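Local coordinates for protein cortical-lytic enzyme (Clostridium perfringens, PDB 5JIP) that hydrolyses spore cortex peptidoglycan during germination, probably as a lysozyme-type muramidase of glycoside hydrolase family 25, at residues K77-D81 with L82-V86; Q98-G101 with D102-G106; W130-R133 with F134-R137; D136-E139 with E140-R144. One frame throughout, in Å; residues are numbered along the deposited sequence.

All four contacts are local and lie in the barrel domain. Contacts 1, 2 and 3 follow one another along the chain, and contact 4 begins where contact 3 ends, sharing Asp136 and Arg137. Contact 1 closes the loop that leaves strand 70-75 and enters helix 83-100. Contact 2 closes the turn at the other end of that helix, on the way to strand 111-113. Contacts 3 and 4 lie on helix 124-142, which connects strand 111-113 with strand 147-151. None of the four nests inside another. Ser84 of contact 1 bonds Trp130 of contact 3, joining the two helices, and the loop carbonyl of Gly106 in contact 2 bonds Arg144 of contact 4. Contacts 3 and 4 also touch the second subunit.

Contact 1: K77-D81 with L82-V86; sequences KPSKD and LDSAV
Asp81 and Ser84 meet where the loop after strand 70-75 turns into helix 83-100. The side chain of Asp81 leans over the start of the helix. Its CB packs beside the backbone nitrogen of Leu82. With CG anti to the backbone N (chi1 176°), the carboxylate swings across to Asp83. OD1 accepts from Asp83 N at 3.0 Å, a capping bond, and is met from above the carboxylate plane. OD2 accepts a hydrogen bond from a water whose oxygen is 2.7 Å away. The same water donates to Asp83 OD2. The backbone carbonyl of Asp81 is also gripped twice. Ser84 OG donates to Asp81 O at 2.8 Å, close to the C=O axis, and Ser84 N donates to it from above the carbonyl plane. On the loop side, Ser79 OG accepts from Asp81 N at 3.1 Å, an ST turn. Ser84 OG also accepts from Trp130 NE1 of helix 124-142, so the helix start is tied to the next helix. Asp81 OD1 and Asp83 OD2 lie 3.7 Å apart, and the two carboxylate planes are turned 69° against each other. The bridging water and the amino end of the helix would be expected to ease this repulsion.

Contact 2: Q98-G101 with D102-G106; sequences QGFG and DGDYG
Gly106 lays its CA almost squarely over the ring of Phe100. The CA is 3.5 Å from the ring centroid and 11° off the normal, a CH-pi contact made by a backbone carbon. It is set up by a type II beta turn from Gly101 to Asp104, at the end of helix 83-100. Gly101 leaves the helix with positive phi. Its O accepts from Asp104 N at 3.0 Å, and the donor sits above the carbonyl plane. Gly103 takes the third position of the turn, also with positive phi. The chain thus doubles back along the last helical residue.

Asp104 then fills the bend. Its CB lies 3.3 Å from Gly101 O, and its OD1 approaches Phe100 CB at 3.6 Å. Because CG is anti to the backbone N (chi1 -171°), the carboxylate turns back toward Phe100. Its strongest partner is Arg64 of helix 56-66, in a salt bridge through OD1. Arg64 also reaches Phe100 O weakly, so one arginine spans the helix end and the turn. The Phe100 ring rests on Cys70 and Ala72 of strand 70-75, while Arg144 bonds the carbonyl of Gly106. An Asx turn holds the glycine in place over the ring: Gly106 N donates to Asp104 OD1 at 3.0 Å, nearly straight at 167°.

Contact 3: W130-R133 with F134-R137; sequences WIDR and FRDR
Asp132 and Arg135 form a salt bridge three residues apart on helix 124-142. Arg135 grips side-on with NE and NH2, and both go to one oxygen. NH2 donates to Asp132 OD1 at 2.7 Å and NE to the same OD1 at 3.0 Å. The oxygen lies at the edge of the guanidinium, near its plane, and the carboxylate is turned 62° against that plane. Bends at chi2 and chi3 of Arg135 fold its chain back so that the group lies alongside Asp132. Trp130 CH2 and Phe134 CD2, one turn apart on another side of the helix, touch at 3.9 Å. Their side chains point the same way, with the six-membered Trp130 ring and the Phe134 ring tilted by 32°.

Asp136 OD1 joins the network through a long ion pair with Arg135 NE, well out of the guanidinium plane. Lys280 of the second subunit forms salt bridges with both Asp132 OD1 and Asp136 OD1, which would offset the closeness of these two acids. Asp172 holds Arg135 NH1, fixing the far side of the guanidinium. The side with Asp132, Arg135 and Asp136 meets the second subunit, while Ile131 and Phe134 pack on Leu112 of strand 111-113 and Trp130 packs against helix 83-100.

Contact 4: D136-E139 with E140-R144; sequences DRFE and EKTRR
Thr142 folds back on Phe138 where helix 124-142 ends. Here the contact is tight. Phe138 O accepts twice, from Thr142 OG1 at 2.8 Å and from Thr142 N at 3.0 Å. OG1 reaches it from above the carbonyl plane, with chi1 of 67° placing the hydroxyl between backbone N and carbonyl carbon. The methyl CG2 lies over one face of the Phe138 ring, offset toward the rim, 4.1 Å from the centroid. Arg144 O comes to the edge of the same ring, 3.7 Å from CD2. Thr142 OG1 also accepts from Arg144 N, an ST turn that carries the chain out of the helix. Arg143 takes positive phi there, and its N still donates to Glu139 O. Glu139 CG packs 3.3 Å from Arg144 O, while its carboxylate bonds Arg145 and Leu146.

The other side is more polar and more exposed. Lys141 lays its CE over the centre of the Arg137 guanidinium, 3.4 Å from CZ. The two side chains cross, leaving Lys141 NZ 4.1 Å from Arg137 NH2, a looser end. A salt bridge from Arg137 to Asp90 would temper that like-charge approach. Glu140 makes a long, weak ion pair with Lys246 of the second subunit and packs on Val282 of that subunit.

Phe138 sits between the elements, packing on Ile93 and Leu96 of helix 83-100 and on Pro110 just before strand 111-113. Arg144 packs on Pro231, with its side chain about 8 Å from the bound magnesium ion. It bonds the Gly106 carbonyl in the loop after helix 83-100, as the chain heads for strand 147-151.

Contact 1: K77-D81 with L82-V86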
loop_
_atom_site.group_PDB
_atom_site.type_symbol
_atom_site.label_atom_id
_atom_site.label_comp_id
_atom_site.label_asym_id
_atom_site.label_seq_id
_atom_site.Cartn_x
_atom_site.Cartn_y
_atom_site.Cartn_z
ATOM N N LYS A 77 17.755 27.317 2.013
ATOM C CA LYS A 77 17.806 28.675 1.475
ATOM C C LYS A 77 17.317 28.662 0.030
ATOM O O LYS A 77 18.103 28.463 -0.910
ATOM C CB LYS A 77 19.198 29.279 1.575
ATOM C CG LYS A 77 19.120 30.795 1.357
ATOM C CD LYS A 77 20.347 31.557 1.822
ATOM C CE LYS A 77 20.118 33.090 1.714
ATOM N NZ LYS A 77 19.125 33.645 2.736
ATOM N N PRO A 78 16.029 28.861 -0.190
ATOM C CA PRO A 78 15.495 28.813 -1.558
ATOM C C PRO A 78 15.907 30.044 -2.346
ATOM O O PRO A 78 16.277 31.074 -1.780
ATOM C CB PRO A 78 13.971 28.764 -1.349
ATOM C CG PRO A 78 13.795 28.325 0.088
ATOM C CD PRO A 78 14.960 28.943 0.814
ATOM N N SER A 79 15.863 29.915 -3.672
ATOM C CA SER A 79 16.180 31.019 -4.565
ATOM C C SER A 79 15.470 30.785 -5.891
ATOM O O SER A 79 14.811 29.755 -6.096
ATOM C CB SER A 79 17.692 31.169 -4.756
ATOM O OG SER A 79 18.213 30.273 -5.723
ATOM N N LYS A 80 15.606 31.765 -6.795
ATOM C CA LYS A 80 15.070 31.628 -8.147
ATOM C C LYS A 80 15.893 30.665 -8.990
ATOM O O LYS A 80 15.423 30.215 -10.042
ATOM C CB LYS A 80 15.014 32.991 -8.864
ATOM C CG LYS A 80 14.104 34.011 -8.204
ATOM C CD LYS A 80 13.980 35.306 -9.008
ATOM C CE LYS A 80 13.324 36.380 -8.164
ATOM N NZ LYS A 80 13.060 37.619 -8.928
ATOM N N ASP A 81 17.112 30.347 -8.572
ATOM C CA ASP A 81 17.961 29.432 -9.325
ATOM C C ASP A 81 17.733 28.013 -8.811
ATOM O O ASP A 81 18.057 27.698 -7.664
ATOM C CB ASP A 81 19.428 29.837 -9.221
ATOM C CG ASP A 81 20.337 28.860 -9.919
ATOM O OD1 ASP A 81 19.821 28.032 -10.696
ATOM O OD2 ASP A 81 21.557 28.907 -9.696
ATOM N N LEU A 82 17.183 27.152 -9.669
ATOM C CA LEU A 82 16.838 25.808 -9.221
ATOM C C LEU A 82 18.067 24.918 -9.042
ATOM O O LEU A 82 17.982 23.914 -8.330
ATOM C CB LEU A 82 15.841 25.177 -10.199
ATOM C CG LEU A 82 14.457 25.827 -10.262
ATOM C CD1 LEU A 82 13.642 25.124 -11.335
ATOM C CD2 LEU A 82 13.716 25.777 -8.917
ATOM N N ASP A 83 19.214 25.276 -9.632
ATOM C CA ASP A 83 20.433 24.513 -9.385
ATOM C C ASP A 83 20.778 24.491 -7.908
ATOM O O ASP A 83 21.427 23.550 -7.451
ATOM C CB ASP A 83 21.636 25.087 -10.148
ATOM C CG ASP A 83 21.507 24.939 -11.640
ATOM O OD1 ASP A 83 20.725 24.065 -12.071
ATOM O OD2 ASP A 83 22.192 25.685 -12.372
ATOM N N SER A 84 20.412 25.536 -7.158
ATOM C CA SER A 84 20.742 25.553 -5.733
ATOM C C SER A 84 19.914 24.543 -4.948
ATOM O O SER A 84 20.339 24.114 -3.861
ATOM C CB SER A 84 20.541 26.955 -5.136
ATOM O OG SER A 84 19.189 27.346 -5.146
ATOM N N ALA A 85 18.761 24.130 -5.484
ATOM C CA ALA A 85 17.998 23.073 -4.824
ATOM C C ALA A 85 18.699 21.732 -4.968
ATOM O O ALA A 85 18.735 20.935 -4.017
ATOM C CB ALA A 85 16.582 23.008 -5.381
ATOM N N VAL A 86 19.279 21.477 -6.144
ATOM C CA VAL A 86 20.053 20.258 -6.349
ATOM C C VAL A 86 21.301 20.277 -5.480
ATOM O O VAL A 86 21.657 19.272 -4.862
ATOM C CB VAL A 86 20.410 20.107 -7.843
ATOM C CG1 VAL A 86 21.294 18.908 -8.078
ATOM C CG2 VAL A 86 19.158 20.008 -8.673
HETATM O O HOH W 1 23.397 28.245 -11.494
#

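Contact 2: Q98-G101 with D102-G106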
loop_
_atom_site.group_PDB
_atom_site.type_symbol
_atom_site.label_atom_id
_atom_site.label_comp_id
_atom_site.label_asym_id
_atom_site.label_seq_id
_atom_site.Cartn_x
_atom_site.Cartn_y
_atom_site.Cartn_z
ATOM N N GLN A 98 27.236 11.277 6.892
ATOM C CA GLN A 98 28.273 11.501 7.891
ATOM C C GLN A 98 27.739 11.220 9.289
ATOM O O GLN A 98 28.456 10.696 10.149
ATOM C CB GLN A 98 28.804 12.935 7.812
ATOM C CG GLN A 98 29.462 13.293 6.508
ATOM C CD GLN A 98 30.057 14.693 6.529
ATOM O OE1 GLN A 98 30.612 15.125 7.541
ATOM N NE2 GLN A 98 29.946 15.398 5.426
ATOM N N GLY A 99 26.479 11.564 9.537
ATOM C CA GLY A 99 25.893 11.391 10.835
ATOM C C GLY A 99 25.385 9.993 11.088
ATOM O O GLY A 99 25.528 9.475 12.190
ATOM N N PHE A 100 24.788 9.371 10.083
ATOM C CA PHE A 100 24.110 8.105 10.295
ATOM C C PHE A 100 24.813 6.905 9.676
ATOM O O PHE A 100 24.410 5.771 9.960
ATOM C CB PHE A 100 22.676 8.171 9.738
ATOM C CG PHE A 100 21.770 9.113 10.476
ATOM C CD1 PHE A 100 21.421 8.876 11.798
ATOM C CD2 PHE A 100 21.250 10.231 9.835
ATOM C CE1 PHE A 100 20.573 9.743 12.500
ATOM C CE2 PHE A 100 20.395 11.107 10.516
ATOM C CZ PHE A 100 20.045 10.853 11.869
ATOM N N GLY A 101 25.818 7.112 8.825
ATOM C CA GLY A 101 26.506 6.010 8.181
ATOM C C GLY A 101 26.372 6.038 6.679
ATOM O O GLY A 101 25.426 6.620 6.139
ATOM N N ASP A 102 27.317 5.411 5.983
ATOM C CA ASP A 102 27.250 5.370 4.530
ATOM C C ASP A 102 25.931 4.747 4.109
ATOM O O ASP A 102 25.504 3.737 4.670
ATOM C CB ASP A 102 28.431 4.585 3.958
ATOM C CG ASP A 102 29.748 5.338 4.067
ATOM O OD1 ASP A 102 29.733 6.582 4.218
ATOM O OD2 ASP A 102 30.810 4.683 3.985
ATOM N N GLY A 103 25.269 5.371 3.144
ATOM C CA GLY A 103 24.020 4.848 2.651
ATOM C C GLY A 103 22.880 4.854 3.649
ATOM O O GLY A 103 21.873 4.177 3.427
ATOM N N ASP A 104 22.990 5.629 4.726
ATOM C CA ASP A 104 21.999 5.650 5.803
ATOM C C ASP A 104 21.564 7.091 6.004
ATOM O O ASP A 104 22.409 7.961 6.211
ATOM C CB ASP A 104 22.612 5.075 7.094
ATOM C CG ASP A 104 21.598 4.856 8.221
ATOM O OD1 ASP A 104 20.612 5.617 8.353
ATOM O OD2 ASP A 104 21.844 3.929 9.022
ATOM N N TYR A 105 20.255 7.348 5.945
ATOM C CA TYR A 105 19.762 8.717 5.976
ATOM C C TYR A 105 18.896 8.989 7.209
ATOM O O TYR A 105 18.171 9.990 7.240
ATOM C CB TYR A 105 19.010 9.025 4.666
ATOM C CG TYR A 105 19.860 8.701 3.449
ATOM C CD1 TYR A 105 20.847 9.563 3.038
ATOM C CD2 TYR A 105 19.698 7.512 2.751
ATOM C CE1 TYR A 105 21.657 9.260 1.967
ATOM C CE2 TYR A 105 20.506 7.194 1.684
ATOM C CZ TYR A 105 21.469 8.073 1.287
ATOM O OH TYR A 105 22.272 7.751 0.200
ATOM N N GLY A 106 18.992 8.150 8.236
ATOM C CA GLY A 106 18.296 8.348 9.494
ATOM C C GLY A 106 17.167 7.348 9.679
ATOM O O GLY A 106 16.739 6.664 8.751
#

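Contact 3: W130-R133 with F134-R137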
loop_
_atom_site.group_PDB
_atom_site.type_symbol
_atom_site.label_atom_id
_atom_site.label_comp_id
_atom_site.label_asym_id
_atom_site.label_seq_id
_atom_site.Cartn_x
_atom_site.Cartn_y
_atom_site.Cartn_z
ATOM N N TRP A 130 11.240 25.370 -6.231
ATOM C CA TRP A 130 12.520 25.101 -5.575
ATOM C C TRP A 130 12.412 23.918 -4.618
ATOM O O TRP A 130 13.239 23.007 -4.646
ATOM C CB TRP A 130 13.004 26.355 -4.847
ATOM C CG TRP A 130 14.385 26.228 -4.344
ATOM C CD1 TRP A 130 15.536 26.666 -4.953
ATOM C CD2 TRP A 130 14.795 25.604 -3.121
ATOM N NE1 TRP A 130 16.625 26.343 -4.184
ATOM C CE2 TRP A 130 16.196 25.693 -3.054
ATOM C CE3 TRP A 130 14.106 24.973 -2.073
ATOM C CZ2 TRP A 130 16.929 25.192 -1.959
ATOM C CZ3 TRP A 130 14.828 24.473 -1.010
ATOM C CH2 TRP A 130 16.229 24.592 -0.957
ATOM N N ILE A 131 11.368 23.900 -3.784
ATOM C CA ILE A 131 11.145 22.775 -2.881
ATOM C C ILE A 131 10.979 21.481 -3.667
ATOM O O ILE A 131 11.569 20.448 -3.340
ATOM C CB ILE A 131 9.918 23.052 -2.007
ATOM C CG1 ILE A 131 10.175 24.279 -1.153
ATOM C CG2 ILE A 131 9.540 21.796 -1.194
ATOM C CD1 ILE A 131 8.938 24.742 -0.426
ATOM N N ASP A 132 10.153 21.526 -4.710
ATOM C CA ASP A 132 9.854 20.354 -5.519
ATOM C C ASP A 132 11.115 19.804 -6.177
ATOM O O ASP A 132 11.284 18.589 -6.304
ATOM C CB ASP A 132 8.808 20.768 -6.559
ATOM C CG ASP A 132 7.997 19.606 -7.100
ATOM O OD1 ASP A 132 7.918 18.541 -6.454
ATOM O OD2 ASP A 132 7.424 19.786 -8.191
ATOM N N ARG A 133 12.017 20.689 -6.616
ATOM C CA ARG A 133 13.260 20.229 -7.210
ATOM C C ARG A 133 14.144 19.568 -6.167
ATOM O O ARG A 133 14.778 18.539 -6.436
ATOM C CB ARG A 133 13.995 21.412 -7.860
ATOM C CG ARG A 133 15.418 21.086 -8.326
ATOM C CD ARG A 133 15.448 20.051 -9.453
ATOM N NE ARG A 133 14.674 20.509 -10.606
ATOM C CZ ARG A 133 15.174 21.207 -11.625
ATOM N NH1 ARG A 133 14.379 21.577 -12.627
ATOM N NH2 ARG A 133 16.462 21.537 -11.657
ATOM N N PHE A 134 14.216 20.173 -4.984
ATOM C CA PHE A 134 14.953 19.573 -3.873
ATOM C C PHE A 134 14.398 18.186 -3.570
ATOM O O PHE A 134 15.142 17.202 -3.506
ATOM C CB PHE A 134 14.863 20.483 -2.651
ATOM C CG PHE A 134 15.739 20.044 -1.483
ATOM C CD1 PHE A 134 15.410 18.936 -0.710
ATOM C CD2 PHE A 134 16.881 20.753 -1.163
ATOM C CE1 PHE A 134 16.224 18.531 0.366
ATOM C CE2 PHE A 134 17.697 20.362 -0.071
ATOM C CZ PHE A 134 17.362 19.251 0.680
ATOM N N ARG A 135 13.076 18.083 -3.468
ATOM C CA ARG A 135 12.438 16.785 -3.245
ATOM C C ARG A 135 12.798 15.770 -4.336
ATOM O O ARG A 135 13.118 14.606 -4.041
ATOM C CB ARG A 135 10.928 16.985 -3.149
ATOM C CG ARG A 135 10.114 15.711 -2.985
ATOM C CD ARG A 135 9.500 15.274 -4.282
ATOM N NE ARG A 135 8.452 16.215 -4.696
ATOM C CZ ARG A 135 7.157 16.115 -4.405
ATOM N NH1 ARG A 135 6.701 15.082 -3.723
ATOM N NH2 ARG A 135 6.303 17.047 -4.829
ATOM N N ASP A 136 12.730 16.175 -5.609
ATOM C CA ASP A 136 13.027 15.235 -6.691
ATOM C C ASP A 136 14.460 14.721 -6.606
ATOM O O ASP A 136 14.719 13.519 -6.762
ATOM C CB ASP A 136 12.783 15.892 -8.063
ATOM C CG ASP A 136 11.310 16.068 -8.389
ATOM O OD1 ASP A 136 10.452 15.457 -7.715
ATOM O OD2 ASP A 136 11.008 16.819 -9.338
ATOM N N ARG A 137 15.415 15.617 -6.404
ATOM C CA ARG A 137 16.803 15.197 -6.269
ATOM C C ARG A 137 16.984 14.298 -5.062
ATOM O O ARG A 137 17.622 13.239 -5.146
ATOM C CB ARG A 137 17.709 16.418 -6.154
ATOM C CG ARG A 137 19.199 16.104 -6.058
ATOM C CD ARG A 137 19.685 15.453 -7.327
ATOM N NE ARG A 137 21.138 15.500 -7.401
ATOM C CZ ARG A 137 21.833 15.364 -8.523
ATOM N NH1 ARG A 137 21.203 15.156 -9.683
ATOM N NH2 ARG A 137 23.158 15.430 -8.472
#

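Contact 4: D136-E139 with E140-R144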
loop_
_atom_site.group_PDB
_atom_site.type_symbol
_atom_site.label_atom_id
_atom_site.label_comp_id
_atom_site.label_asym_id
_atom_site.label_seq_id
_atom_site.Cartn_x
_atom_site.Cartn_y
_atom_site.Cartn_z
ATOM N N ASP A 136 12.730 16.175 -5.609
ATOM C CA ASP A 136 13.027 15.235 -6.691
ATOM C C ASP A 136 14.460 14.721 -6.606
ATOM O O ASP A 136 14.719 13.519 -6.762
ATOM C CB ASP A 136 12.783 15.892 -8.063
ATOM C CG ASP A 136 11.310 16.068 -8.389
ATOM O OD1 ASP A 136 10.452 15.457 -7.715
ATOM O OD2 ASP A 136 11.008 16.819 -9.338
ATOM N N ARG A 137 15.415 15.617 -6.404
ATOM C CA ARG A 137 16.803 15.197 -6.269
ATOM C C ARG A 137 16.984 14.298 -5.062
ATOM O O ARG A 137 17.622 13.239 -5.146
ATOM C CB ARG A 137 17.709 16.418 -6.154
ATOM C CG ARG A 137 19.199 16.104 -6.058
ATOM C CD ARG A 137 19.685 15.453 -7.327
ATOM N NE ARG A 137 21.138 15.500 -7.401
ATOM C CZ ARG A 137 21.833 15.364 -8.523
ATOM N NH1 ARG A 137 21.203 15.156 -9.683
ATOM N NH2 ARG A 137 23.158 15.430 -8.472
ATOM N N PHE A 138 16.445 14.718 -3.915
ATOM C CA PHE A 138 16.669 13.970 -2.679
ATOM C C PHE A 138 16.152 12.538 -2.792
ATOM O O PHE A 138 16.872 11.574 -2.490
ATOM C CB PHE A 138 16.004 14.656 -1.499
ATOM C CG PHE A 138 16.360 14.004 -0.205
ATOM C CD1 PHE A 138 17.507 14.373 0.463
ATOM C CD2 PHE A 138 15.607 12.931 0.284
ATOM C CE1 PHE A 138 17.874 13.740 1.629
ATOM C CE2 PHE A 138 15.973 12.289 1.460
ATOM C CZ PHE A 138 17.089 12.687 2.130
ATOM N N GLU A 139 14.914 12.383 -3.253
ATOM C CA GLU A 139 14.289 11.065 -3.314
ATOM C C GLU A 139 14.900 10.198 -4.407
ATOM O O GLU A 139 15.065 8.990 -4.231
ATOM C CB GLU A 139 12.781 11.232 -3.504
ATOM C CG GLU A 139 12.153 11.948 -2.313
ATOM C CD GLU A 139 10.635 11.857 -2.259
ATOM O OE1 GLU A 139 9.995 11.627 -3.314
ATOM O OE2 GLU A 139 10.063 12.033 -1.150
ATOM N N GLU A 140 15.250 10.801 -5.540
ATOM C CA GLU A 140 15.899 10.056 -6.610
ATOM C C GLU A 140 17.214 9.454 -6.122
ATOM O O GLU A 140 17.525 8.290 -6.391
ATOM C CB GLU A 140 16.093 11.011 -7.792
ATOM C CG GLU A 140 16.845 10.479 -8.941
ATOM C CD GLU A 140 17.893 11.461 -9.389
ATOM O OE1 GLU A 140 17.573 12.669 -9.592
ATOM O OE2 GLU A 140 19.046 11.023 -9.493
ATOM N N LYS A 141 17.974 10.223 -5.356
ATOM C CA LYS A 141 19.302 9.814 -4.943
ATOM C C LYS A 141 19.279 8.847 -3.763
ATOM O O LYS A 141 20.165 7.996 -3.659
ATOM C CB LYS A 141 20.126 11.047 -4.595
ATOM C CG LYS A 141 20.543 11.877 -5.807
ATOM C CD LYS A 141 21.681 11.223 -6.560
ATOM C CE LYS A 141 22.056 12.015 -7.803
ATOM N NZ LYS A 141 23.180 11.375 -8.519
ATOM N N THR A 142 18.284 8.941 -2.875
ATOM C CA THR A 142 18.301 8.179 -1.640
ATOM C C THR A 142 17.279 7.051 -1.594
ATOM O O THR A 142 17.451 6.144 -0.795
ATOM C CB THR A 142 18.032 9.093 -0.438
ATOM O OG1 THR A 142 16.682 9.589 -0.510
ATOM C CG2 THR A 142 19.039 10.222 -0.394
ATOM N N ARG A 143 16.265 7.064 -2.460
ATOM C CA ARG A 143 15.106 6.184 -2.346
ATOM C C ARG A 143 14.393 6.348 -1.001
ATOM O O ARG A 143 13.671 5.449 -0.577
ATOM C CB ARG A 143 15.485 4.712 -2.580
ATOM C CG ARG A 143 14.327 3.882 -3.139
ATOM C CD ARG A 143 14.621 2.389 -3.093
ATOM N NE ARG A 143 13.573 1.604 -3.729
ATOM C CZ ARG A 143 13.371 0.310 -3.504
ATOM N NH1 ARG A 143 14.131 -0.357 -2.663
ATOM N NH2 ARG A 143 12.401 -0.321 -4.131
ATOM N N ARG A 144 14.598 7.476 -0.324
ATOM C CA ARG A 144 13.910 7.823 0.912
ATOM C C ARG A 144 12.946 8.975 0.676
ATOM O O ARG A 144 13.310 9.983 0.068
ATOM C CB ARG A 144 14.893 8.238 2.023
ATOM C CG ARG A 144 15.766 7.138 2.575
ATOM C CD ARG A 144 14.980 6.166 3.402
ATOM N NE ARG A 144 14.336 6.801 4.565
ATOM C CZ ARG A 144 14.888 6.970 5.766
ATOM N NH1 ARG A 144 16.127 6.563 6.037
ATOM N NH2 ARG A 144 14.180 7.538 6.730
#